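Local coordinates for protein ribonucleoside-diphosphate reductase (Sulfolobus acidocaldarius DSM 639, PDB 6QRZ) that is an R2-like ligand-binding oxidase of the ferritin-like superfamily that carries a manganese/iron cofactor, at residues Leu74-Leu82 with Leu275-Phe283; Thr240-Tyr251 with Ile299-Val310. All coordinates share one frame; numbering follows the deposited sequence.

Contact 1 (Leu74-Leu82 with Leu275-Phe283)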
loop_
_atom_site.group_PDB
_atom_site.type_symbol
_atom_site.label_atom_id
_atom_site.label_comp_id
_atom_site.label_asym_id
_atom_site.label_seq_id
_atom_site.Cartn_x
_atom_site.Cartn_y
_atom_site.Cartn_z
ATOM N N LEU A 74 -27.011 2.894 -25.219
ATOM C CA LEU A 74 -26.242 4.050 -25.649
ATOM C C LEU A 74 -25.823 3.886 -27.104
ATOM O O LEU A 74 -25.657 2.768 -27.598
ATOM C CB LEU A 74 -25.004 4.248 -24.769
ATOM C CG LEU A 74 -25.270 4.592 -23.302
ATOM C CD1 LEU A 74 -23.965 4.713 -22.531
ATOM C CD2 LEU A 74 -26.081 5.875 -23.196
ATOM N N SER A 75 -25.650 5.016 -27.786
ATOM C CA SER A 75 -25.264 4.990 -29.187
ATOM C C SER A 75 -23.812 4.531 -29.332
ATOM O O SER A 75 -23.068 4.398 -28.356
ATOM C CB SER A 75 -25.457 6.366 -29.823
ATOM O OG SER A 75 -24.608 7.331 -29.228
ATOM N N LYS A 76 -23.415 4.288 -30.584
ATOM C CA LYS A 76 -22.069 3.794 -30.850
ATOM C C LYS A 76 -21.005 4.822 -30.486
ATOM O O LYS A 76 -19.911 4.450 -30.046
ATOM C CB LYS A 76 -21.943 3.392 -32.322
ATOM C CG LYS A 76 -20.628 2.719 -32.682
ATOM C CD LYS A 76 -20.623 2.267 -34.136
ATOM C CE LYS A 76 -19.299 1.620 -34.511
ATOM N NZ LYS A 76 -18.996 0.434 -33.665
ATOM N N ASP A 77 -21.304 6.112 -30.654
ATOM C CA ASP A 77 -20.329 7.143 -30.320
ATOM C C ASP A 77 -20.280 7.401 -28.817
ATOM O O ASP A 77 -19.203 7.642 -28.263
ATOM C CB ASP A 77 -20.651 8.433 -31.076
ATOM C CG ASP A 77 -19.504 9.426 -31.054
ATOM O OD1 ASP A 77 -18.412 9.072 -30.559
ATOM O OD2 ASP A 77 -19.693 10.564 -31.533
ATOM N N GLU A 78 -21.434 7.356 -28.146
ATOM C CA GLU A 78 -21.455 7.555 -26.700
ATOM C C GLU A 78 -20.731 6.425 -25.978
ATOM O O GLU A 78 -20.053 6.659 -24.970
ATOM C CB GLU A 78 -22.896 7.676 -26.205
ATOM C CG GLU A 78 -23.604 8.943 -26.662
ATOM C CD GLU A 78 -25.071 8.964 -26.278
ATOM O OE1 GLU A 78 -25.555 7.957 -25.722
ATOM O OE2 GLU A 78 -25.739 9.988 -26.533
ATOM N N LYS A 79 -20.862 5.193 -26.476
ATOM C CA LYS A 79 -20.092 4.089 -25.916
ATOM C C LYS A 79 -18.608 4.234 -26.224
ATOM O O LYS A 79 -17.767 3.734 -25.468
ATOM C CB LYS A 79 -20.613 2.754 -26.449
ATOM C CG LYS A 79 -22.006 2.388 -25.965
ATOM C CD LYS A 79 -22.404 0.994 -26.426
ATOM C CE LYS A 79 -22.429 0.894 -27.941
ATOM N NZ LYS A 79 -22.846 -0.461 -28.399
ATOM N N ASN A 80 -18.267 4.915 -27.320
ATOM C CA ASN A 80 -16.864 5.083 -27.686
ATOM C C ASN A 80 -16.176 6.101 -26.785
ATOM O O ASN A 80 -15.031 5.895 -26.368
ATOM C CB ASN A 80 -16.756 5.496 -29.154
ATOM C CG ASN A 80 -15.332 5.441 -29.675
ATOM O OD1 ASN A 80 -14.434 4.925 -29.012
ATOM N ND2 ASN A 80 -15.123 5.966 -30.878
ATOM N N TYR A 81 -16.859 7.205 -26.471
ATOM C CA TYR A 81 -16.263 8.213 -25.600
ATOM C C TYR A 81 -16.243 7.749 -24.150
ATOM O O TYR A 81 -15.279 8.013 -23.422
ATOM C CB TYR A 81 -17.016 9.535 -25.730
ATOM C CG TYR A 81 -16.499 10.624 -24.818
ATOM C CD1 TYR A 81 -15.335 11.318 -25.123
ATOM C CD2 TYR A 81 -17.177 10.964 -23.654
ATOM C CE1 TYR A 81 -14.857 12.314 -24.292
ATOM C CE2 TYR A 81 -16.708 11.959 -22.817
ATOM C CZ TYR A 81 -15.548 12.631 -23.142
ATOM O OH TYR A 81 -15.076 13.623 -22.314
ATOM N N LEU A 82 -17.302 7.065 -23.709
ATOM C CA LEU A 82 -17.323 6.535 -22.348
ATOM C C LEU A 82 -16.219 5.505 -22.149
ATOM O O LEU A 82 -15.513 5.528 -21.135
ATOM C CB LEU A 82 -18.695 5.932 -22.042
ATOM C CG LEU A 82 -19.001 5.531 -20.594
ATOM C CD1 LEU A 82 -20.470 5.765 -20.286
ATOM C CD2 LEU A 82 -18.635 4.077 -20.330
ATOM N N LEU A 275 -18.792 16.872 -29.027
ATOM C CA LEU A 275 -18.670 15.894 -27.953
ATOM C C LEU A 275 -20.033 15.331 -27.558
ATOM O O LEU A 275 -21.028 16.058 -27.543
ATOM C CB LEU A 275 -17.982 16.519 -26.737
ATOM C CG LEU A 275 -16.520 16.927 -26.924
ATOM C CD1 LEU A 275 -15.969 17.540 -25.648
ATOM C CD2 LEU A 275 -15.682 15.731 -27.353
ATOM N N PRO A 276 -20.080 14.034 -27.241
ATOM C CA PRO A 276 -21.359 13.405 -26.889
ATOM C C PRO A 276 -21.814 13.747 -25.480
ATOM O O PRO A 276 -21.182 14.558 -24.794
ATOM C CB PRO A 276 -21.061 11.908 -27.030
ATOM C CG PRO A 276 -19.607 11.804 -26.731
ATOM C CD PRO A 276 -18.975 13.060 -27.271
ATOM N N PHE A 277 -22.916 13.131 -25.047
ATOM C CA PHE A 277 -23.474 13.326 -23.708
ATOM C C PHE A 277 -23.803 14.792 -23.431
ATOM O O PHE A 277 -23.850 15.218 -22.275
ATOM C CB PHE A 277 -22.535 12.783 -22.625
ATOM C CG PHE A 277 -22.266 11.309 -22.735
ATOM C CD1 PHE A 277 -23.193 10.388 -22.277
ATOM C CD2 PHE A 277 -21.082 10.843 -23.282
ATOM C CE1 PHE A 277 -22.952 9.030 -22.371
ATOM C CE2 PHE A 277 -20.831 9.481 -23.378
ATOM C CZ PHE A 277 -21.769 8.575 -22.921
ATOM N N GLY A 278 -24.042 15.571 -24.484
ATOM C CA GLY A 278 -24.308 16.989 -24.320
ATOM C C GLY A 278 -23.142 17.782 -23.777
ATOM O O GLY A 278 -23.348 18.797 -23.103
ATOM N N LEU A 279 -21.916 17.343 -24.047
ATOM C CA LEU A 279 -20.725 18.012 -23.548
ATOM C C LEU A 279 -20.217 19.027 -24.562
ATOM O O LEU A 279 -20.200 18.768 -25.768
ATOM C CB LEU A 279 -19.627 16.994 -23.236
ATOM C CG LEU A 279 -19.901 16.027 -22.084
ATOM C CD1 LEU A 279 -18.786 15.000 -21.970
ATOM C CD2 LEU A 279 -20.070 16.786 -20.778
ATOM N N THR A 280 -19.801 20.187 -24.058
ATOM C CA THR A 280 -19.238 21.250 -24.880
ATOM C C THR A 280 -17.723 21.228 -24.780
ATOM O O THR A 280 -17.186 21.185 -23.663
ATOM C CB THR A 280 -19.766 22.611 -24.433
ATOM O OG1 THR A 280 -21.197 22.620 -24.514
ATOM C CG2 THR A 280 -19.209 23.721 -25.313
ATOM N N PRO A 281 -16.998 21.243 -25.904
ATOM C CA PRO A 281 -15.528 21.228 -25.818
ATOM C C PRO A 281 -14.950 22.459 -25.144
ATOM O O PRO A 281 -13.848 22.387 -24.588
ATOM C CB PRO A 281 -15.093 21.128 -27.287
ATOM C CG PRO A 281 -16.250 21.663 -28.064
ATOM C CD PRO A 281 -17.474 21.255 -27.297
ATOM N N ASP A 282 -15.659 23.587 -25.173
ATOM C CA ASP A 282 -15.202 24.788 -24.484
ATOM C C ASP A 282 -15.510 24.769 -22.992
ATOM O O ASP A 282 -15.043 25.656 -22.270
ATOM C CB ASP A 282 -15.830 26.031 -25.120
ATOM C CG ASP A 282 -15.391 26.236 -26.557
ATOM O OD1 ASP A 282 -14.251 25.852 -26.893
ATOM O OD2 ASP A 282 -16.186 26.782 -27.351
ATOM N N PHE A 283 -16.275 23.787 -22.515
ATOM C CA PHE A 283 -16.623 23.700 -21.102
ATOM C C PHE A 283 -15.661 22.812 -20.322
ATOM O O PHE A 283 -15.242 23.175 -19.217
ATOM C CB PHE A 283 -18.057 23.187 -20.946
ATOM C CG PHE A 283 -18.490 23.018 -19.518
ATOM C CD1 PHE A 283 -18.841 24.118 -18.751
ATOM C CD2 PHE A 283 -18.552 21.759 -18.943
ATOM C CE1 PHE A 283 -19.239 23.966 -17.436
ATOM C CE2 PHE A 283 -18.950 21.600 -17.631
ATOM C CZ PHE A 283 -19.294 22.704 -16.875
#
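F277 pushes its ring against the first two turns of helix 76-98 and the residues just before it, at one end of the ferritin-like helical bundle, and the ring is the main bump of this contact. The hollow that takes it is lined by L74, E78, Y81 and L82. The ring's leading atom, CZ, lies 3.6 Å from E78 CB, with the backbone oxygen E78 O beside CZ and CE2. The methylene E78 CG lies over one face of the ring, offset toward the rim and 4.3 Å from the ring centroid, a CH-pi contact. L74 CD1 and Y81 CD2 lie at the edge instead, near the ring plane. A flat, wholly apolar side chain suits this hollow, and glutamate suits its wall because its aliphatic part packs while the carboxylate stays at the partly exposed margin.

P276 is the second bump: its ring sits between E78 and Y81, with CG 3.6 Å from Y81 CB and CB 3.9 Å from E78 CG. Y81 CG stands anti to the backbone N (chi1 178°), which carries the phenol past P276 toward L279, whose CD1 comes within 3.8 Å of Y81 CE2. The type I' turn from P276 to L279 brings these residues to the helix together; its positive phi suits G278, while F277 takes one without being glycine. I207 and L211 of helix 192-211 also touch F277, so the ring joins two helices.

No hydrogen bond crosses the contact. At the start of the helix S75 acts as N-cap, its OG accepting a weak bond from E78 N at 3.4 Å.

Contact 2 (Thr240-Tyr251 with Ile299-Val310)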
loop_
_atom_site.group_PDB
_atom_site.type_symbol
_atom_site.label_atom_id
_atom_site.label_comp_id
_atom_site.label_asym_id
_atom_site.label_seq_id
_atom_site.Cartn_x
_atom_site.Cartn_y
_atom_site.Cartn_z
ATOM N N THR A 240 3.201 21.841 -0.271
ATOM C CA THR A 240 3.284 23.010 0.600
ATOM C C THR A 240 4.359 22.838 1.663
ATOM O O THR A 240 4.986 23.821 2.073
ATOM C CB THR A 240 1.932 23.289 1.261
ATOM O OG1 THR A 240 1.486 22.121 1.960
ATOM C CG2 THR A 240 0.894 23.689 0.220
ATOM N N ARG A 241 4.587 21.604 2.120
ATOM C CA ARG A 241 5.669 21.355 3.066
ATOM C C ARG A 241 7.028 21.636 2.440
ATOM O O ARG A 241 7.964 22.038 3.139
ATOM C CB ARG A 241 5.604 19.914 3.575
ATOM C CG ARG A 241 6.634 19.582 4.643
ATOM C CD ARG A 241 6.484 18.154 5.136
ATOM N NE ARG A 241 6.742 17.174 4.085
ATOM C CZ ARG A 241 7.943 16.673 3.810
ATOM N NH1 ARG A 241 9.002 17.063 4.508
ATOM N NH2 ARG A 241 8.086 15.785 2.837
ATOM N N LEU A 242 7.156 21.435 1.128
ATOM C CA LEU A 242 8.409 21.747 0.451
ATOM C C LEU A 242 8.544 23.237 0.164
ATOM O O LEU A 242 9.666 23.753 0.114
ATOM C CB LEU A 242 8.516 20.946 -0.845
ATOM C CG LEU A 242 8.548 19.424 -0.702
ATOM C CD1 LEU A 242 8.474 18.768 -2.070
ATOM C CD2 LEU A 242 9.798 18.980 0.043
ATOM N N ILE A 243 7.421 23.941 -0.027
ATOM C CA ILE A 243 7.451 25.388 -0.238
ATOM C C ILE A 243 7.584 26.156 1.069
ATOM O O ILE A 243 7.737 27.384 1.049
ATOM C CB ILE A 243 6.197 25.800 -1.043
ATOM C CG1 ILE A 243 6.080 24.948 -2.306
ATOM C CG2 ILE A 243 6.255 27.255 -1.483
ATOM C CD1 ILE A 243 4.866 25.267 -3.152
ATOM N N VAL A 244 7.552 25.475 2.211
ATOM C CA VAL A 244 7.851 26.115 3.484
ATOM C C VAL A 244 9.206 25.696 4.045
ATOM O O VAL A 244 9.761 26.426 4.880
ATOM C CB VAL A 244 6.741 25.860 4.526
ATOM C CG1 VAL A 244 5.405 26.385 4.019
ATOM C CG2 VAL A 244 6.650 24.384 4.864
ATOM N N GLU A 245 9.757 24.559 3.617
ATOM C CA GLU A 245 11.095 24.156 4.033
ATOM C C GLU A 245 12.176 24.671 3.094
ATOM O O GLU A 245 13.296 24.946 3.542
ATOM C CB GLU A 245 11.181 22.629 4.130
ATOM C CG GLU A 245 10.355 22.024 5.259
ATOM C CD GLU A 245 10.380 20.503 5.255
ATOM O OE1 GLU A 245 10.963 19.917 4.319
ATOM O OE2 GLU A 245 9.815 19.895 6.189
ATOM N N ASN A 246 11.863 24.809 1.795
ATOM C CA ASN A 246 12.762 25.382 0.795
ATOM C C ASN A 246 11.898 26.205 -0.167
ATOM O O ASN A 246 11.686 25.848 -1.322
ATOM C CB ASN A 246 13.555 24.302 0.055
ATOM C CG ASN A 246 14.616 23.655 0.923
ATOM O OD1 ASN A 246 15.313 24.331 1.681
ATOM N ND2 ASN A 246 14.748 22.338 0.815
ATOM N N GLY A 247 11.400 27.342 0.321
ATOM C CA GLY A 247 10.367 28.060 -0.407
ATOM C C GLY A 247 10.833 28.639 -1.730
ATOM O O GLY A 247 10.099 28.608 -2.721
ATOM N N GLU A 248 12.055 29.171 -1.768
ATOM C CA GLU A 248 12.497 29.908 -2.947
ATOM C C GLU A 248 12.850 28.991 -4.112
ATOM O O GLU A 248 12.635 29.362 -5.271
ATOM C CB GLU A 248 13.691 30.795 -2.590
ATOM C CG GLU A 248 14.036 31.828 -3.649
ATOM C CD GLU A 248 15.005 32.878 -3.141
ATOM O OE1 GLU A 248 15.353 32.839 -1.942
ATOM O OE2 GLU A 248 15.419 33.743 -3.942
ATOM N N SER A 249 13.382 27.801 -3.837
ATOM C CA SER A 249 13.800 26.897 -4.903
ATOM C C SER A 249 12.704 25.918 -5.306
ATOM O O SER A 249 12.561 25.606 -6.494
ATOM C CB SER A 249 15.052 26.126 -4.478
ATOM O OG SER A 249 16.116 27.010 -4.170
ATOM N N ILE A 250 11.927 25.424 -4.340
ATOM C CA ILE A 250 10.879 24.454 -4.646
ATOM C C ILE A 250 9.792 25.088 -5.503
ATOM O O ILE A 250 9.294 24.472 -6.452
ATOM C CB ILE A 250 10.299 23.868 -3.347
ATOM C CG1 ILE A 250 11.336 22.986 -2.654
ATOM C CG2 ILE A 250 9.023 23.097 -3.628
ATOM C CD1 ILE A 250 11.922 21.937 -3.552
ATOM N N TYR A 251 9.409 26.325 -5.183
ATOM C CA TYR A 251 8.309 26.969 -5.894
ATOM C C TYR A 251 8.615 27.116 -7.380
ATOM O O TYR A 251 7.742 26.888 -8.225
ATOM C CB TYR A 251 8.008 28.329 -5.267
ATOM C CG TYR A 251 6.994 29.137 -6.037
ATOM C CD1 TYR A 251 5.636 28.870 -5.928
ATOM C CD2 TYR A 251 7.394 30.169 -6.875
ATOM C CE1 TYR A 251 4.705 29.607 -6.632
ATOM C CE2 TYR A 251 6.472 30.910 -7.585
ATOM C CZ TYR A 251 5.128 30.627 -7.459
ATOM O OH TYR A 251 4.208 31.367 -8.166
ATOM N N ILE A 299 -0.831 26.488 -4.456
ATOM C CA ILE A 299 0.626 26.415 -4.466
ATOM C C ILE A 299 1.230 27.710 -3.944
ATOM O O ILE A 299 2.056 27.703 -3.024
ATOM C CB ILE A 299 1.142 26.082 -5.877
ATOM C CG1 ILE A 299 0.851 24.622 -6.212
ATOM C CG2 ILE A 299 2.632 26.363 -5.982
ATOM C CD1 ILE A 299 1.324 23.666 -5.150
ATOM N N GLU A 300 0.826 28.844 -4.523
ATOM C CA GLU A 300 1.310 30.133 -4.046
ATOM C C GLU A 300 0.782 30.468 -2.659
ATOM O O GLU A 300 1.348 31.336 -1.987
ATOM C CB GLU A 300 0.930 31.233 -5.039
ATOM C CG GLU A 300 1.480 31.007 -6.439
ATOM C CD GLU A 300 1.127 32.125 -7.400
ATOM O OE1 GLU A 300 0.310 32.994 -7.030
ATOM O OE2 GLU A 300 1.669 32.136 -8.525
ATOM N N ARG A 301 -0.289 29.801 -2.216
ATOM C CA ARG A 301 -0.755 29.974 -0.845
ATOM C C ARG A 301 0.305 29.543 0.159
ATOM O O ARG A 301 0.400 30.117 1.249
ATOM C CB ARG A 301 -2.045 29.182 -0.627
ATOM C CG ARG A 301 -2.714 29.422 0.716
ATOM C CD ARG A 301 -3.328 30.809 0.782
ATOM N NE ARG A 301 -4.385 30.982 -0.212
ATOM C CZ ARG A 301 -5.001 32.134 -0.456
ATOM N NH1 ARG A 301 -4.666 33.225 0.221
ATOM N NH2 ARG A 301 -5.953 32.198 -1.378
ATOM N N ALA A 302 1.116 28.544 -0.196
ATOM C CA ALA A 302 2.157 28.058 0.700
ATOM C C ALA A 302 3.282 29.066 0.892
ATOM O O ALA A 302 3.999 28.989 1.895
ATOM C CB ALA A 302 2.734 26.746 0.173
ATOM N N LEU A 303 3.455 29.996 -0.041
ATOM C CA LEU A 303 4.530 30.970 0.064
ATOM C C LEU A 303 4.304 31.904 1.248
ATOM O O LEU A 303 3.169 32.243 1.595
ATOM C CB LEU A 303 4.644 31.776 -1.229
ATOM C CG LEU A 303 5.287 31.042 -2.406
ATOM C CD1 LEU A 303 5.115 31.830 -3.690
ATOM C CD2 LEU A 303 6.761 30.798 -2.127
ATOM N N LYS A 304 5.412 32.308 1.874
ATOM C CA LYS A 304 5.398 33.212 3.024
ATOM C C LYS A 304 4.582 32.650 4.184
ATOM O O LYS A 304 3.995 33.403 4.966
ATOM C CB LYS A 304 4.889 34.604 2.633
ATOM C CG LYS A 304 5.702 35.276 1.536
ATOM C CD LYS A 304 5.181 36.670 1.233
ATOM C CE LYS A 304 5.268 37.567 2.454
ATOM N NZ LYS A 304 4.783 38.939 2.155
ATOM N N MET A 305 4.538 31.327 4.308
ATOM C CA MET A 305 3.871 30.661 5.417
ATOM C C MET A 305 4.905 30.023 6.335
ATOM O O MET A 305 5.909 29.474 5.872
ATOM C CB MET A 305 2.888 29.595 4.922
ATOM C CG MET A 305 1.517 30.141 4.554
ATOM S SD MET A 305 0.306 28.838 4.260
ATOM C CE MET A 305 -1.192 29.805 4.075
ATOM N N THR A 306 4.651 30.104 7.636
ATOM C CA THR A 306 5.572 29.539 8.610
ATOM C C THR A 306 5.495 28.014 8.577
ATOM O O THR A 306 4.399 27.449 8.493
ATOM C CB THR A 306 5.240 30.055 10.012
ATOM O OG1 THR A 306 5.287 31.488 10.021
ATOM C CG2 THR A 306 6.227 29.515 11.041
ATOM N N PRO A 307 6.637 27.321 8.622
ATOM C CA PRO A 307 6.599 25.851 8.704
ATOM C C PRO A 307 5.804 25.327 9.887
ATOM O O PRO A 307 5.341 24.181 9.842
ATOM C CB PRO A 307 8.082 25.470 8.816
ATOM C CG PRO A 307 8.803 26.591 8.149
ATOM C CD PRO A 307 8.009 27.832 8.457
ATOM N N GLU A 308 5.629 26.127 10.942
ATOM C CA GLU A 308 4.798 25.716 12.066
ATOM C C GLU A 308 3.322 25.655 11.694
ATOM O O GLU A 308 2.560 24.925 12.337
ATOM C CB GLU A 308 5.012 26.672 13.243
ATOM C CG GLU A 308 4.397 26.220 14.564
ATOM C CD GLU A 308 2.970 26.703 14.748
ATOM O OE1 GLU A 308 2.585 27.693 14.090
ATOM O OE2 GLU A 308 2.232 26.091 15.548
ATOM N N GLN A 309 2.906 26.386 10.659
ATOM C CA GLN A 309 1.498 26.457 10.296
ATOM C C GLN A 309 1.024 25.243 9.505
ATOM O O GLN A 309 -0.189 25.026 9.401
ATOM C CB GLN A 309 1.235 27.735 9.495
ATOM C CG GLN A 309 -0.226 28.144 9.417
ATOM C CD GLN A 309 -0.421 29.455 8.685
ATOM O OE1 GLN A 309 0.544 30.089 8.259
ATOM N NE2 GLN A 309 -1.673 29.868 8.536
ATOM N N VAL A 310 1.937 24.444 8.956
ATOM C CA VAL A 310 1.536 23.306 8.134
ATOM C C VAL A 310 2.207 22.027 8.623
ATOM O O VAL A 310 1.595 20.954 8.616
ATOM C CB VAL A 310 1.842 23.568 6.645
ATOM C CG1 VAL A 310 3.320 23.873 6.435
ATOM C CG2 VAL A 310 1.402 22.388 5.789
#
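The Y251 ring has L303 CD1 over the centre of one face, a CH-pi contact 3.8 Å from the ring centroid and 13° off the normal. At its edge lies E300, with OE2 in the plane of the ring. The phenol OH donates to that carboxylate oxygen over 2.7 Å, meeting it from above the carboxylate plane, 37° out of it; ring and carboxylate planes are 54° apart. I299 CG2 approaches the ring obliquely. Tyrosine suits this border because its ring packs on leucine and isoleucine while its hydroxyl reaches an exposed glutamate. The E300 chain, extended beyond CG, carries the carboxylate out to it.

L303 uses its two methyls differently: while CD1 lies on the ring, CD2 packs 3.6 Å from I243 CG2. Deeper in, the small side chain of A302 lets the backbones come close, and its CB meets T240 CG2 at 3.6 Å as well as I243 CB. V244 fits into the curve of the chain that follows. Its CG1 rests near the carbonyl oxygens of A302 and M305, and its CG2 meets V310 CG1 tip to tip at 3.7 Å; the compact, branched valines fill this bend without long flexible arms. P307 packs against the backbone of V244, its CG 3.4 Å from V244 O.

T240 turns its hydroxyl back to its own helix, where OG1 bonds chiefly to the carbonyl oxygen of T236, with that of Y237 also within bonding distance, while its methyl packs on A302. The chain's C-terminal segment thus packs across the break at N246 between helices 215-245 and 247-261 of the ferritin-like bundle. L190 of helix 178-190 and I239 of helix 215-245 both touch I299, and Y237 touches V310.

In the fold
Contacts 1 and 2 lie on opposite sides of the chain's centre, their centres 41 Å apart and their nearest atoms about 21 Å apart. Helix 281-301 runs between them: the loop leading into it meets helix 76-98 in contact 1, while its own end and the chain beyond meet helices 215-245 and 247-261 in contact 2. Along the sequence the order is 74-82, 240-251, 275-283, 299-310, so the segments alternate. This last long helix, together with its flanking loops, therefore connects the two ends of the bundle. Helices 76-98 and 215-245 also carry manganese and iron ligands, E93, E228 and H231, so both contacts involve helices of the metal-bearing bundle.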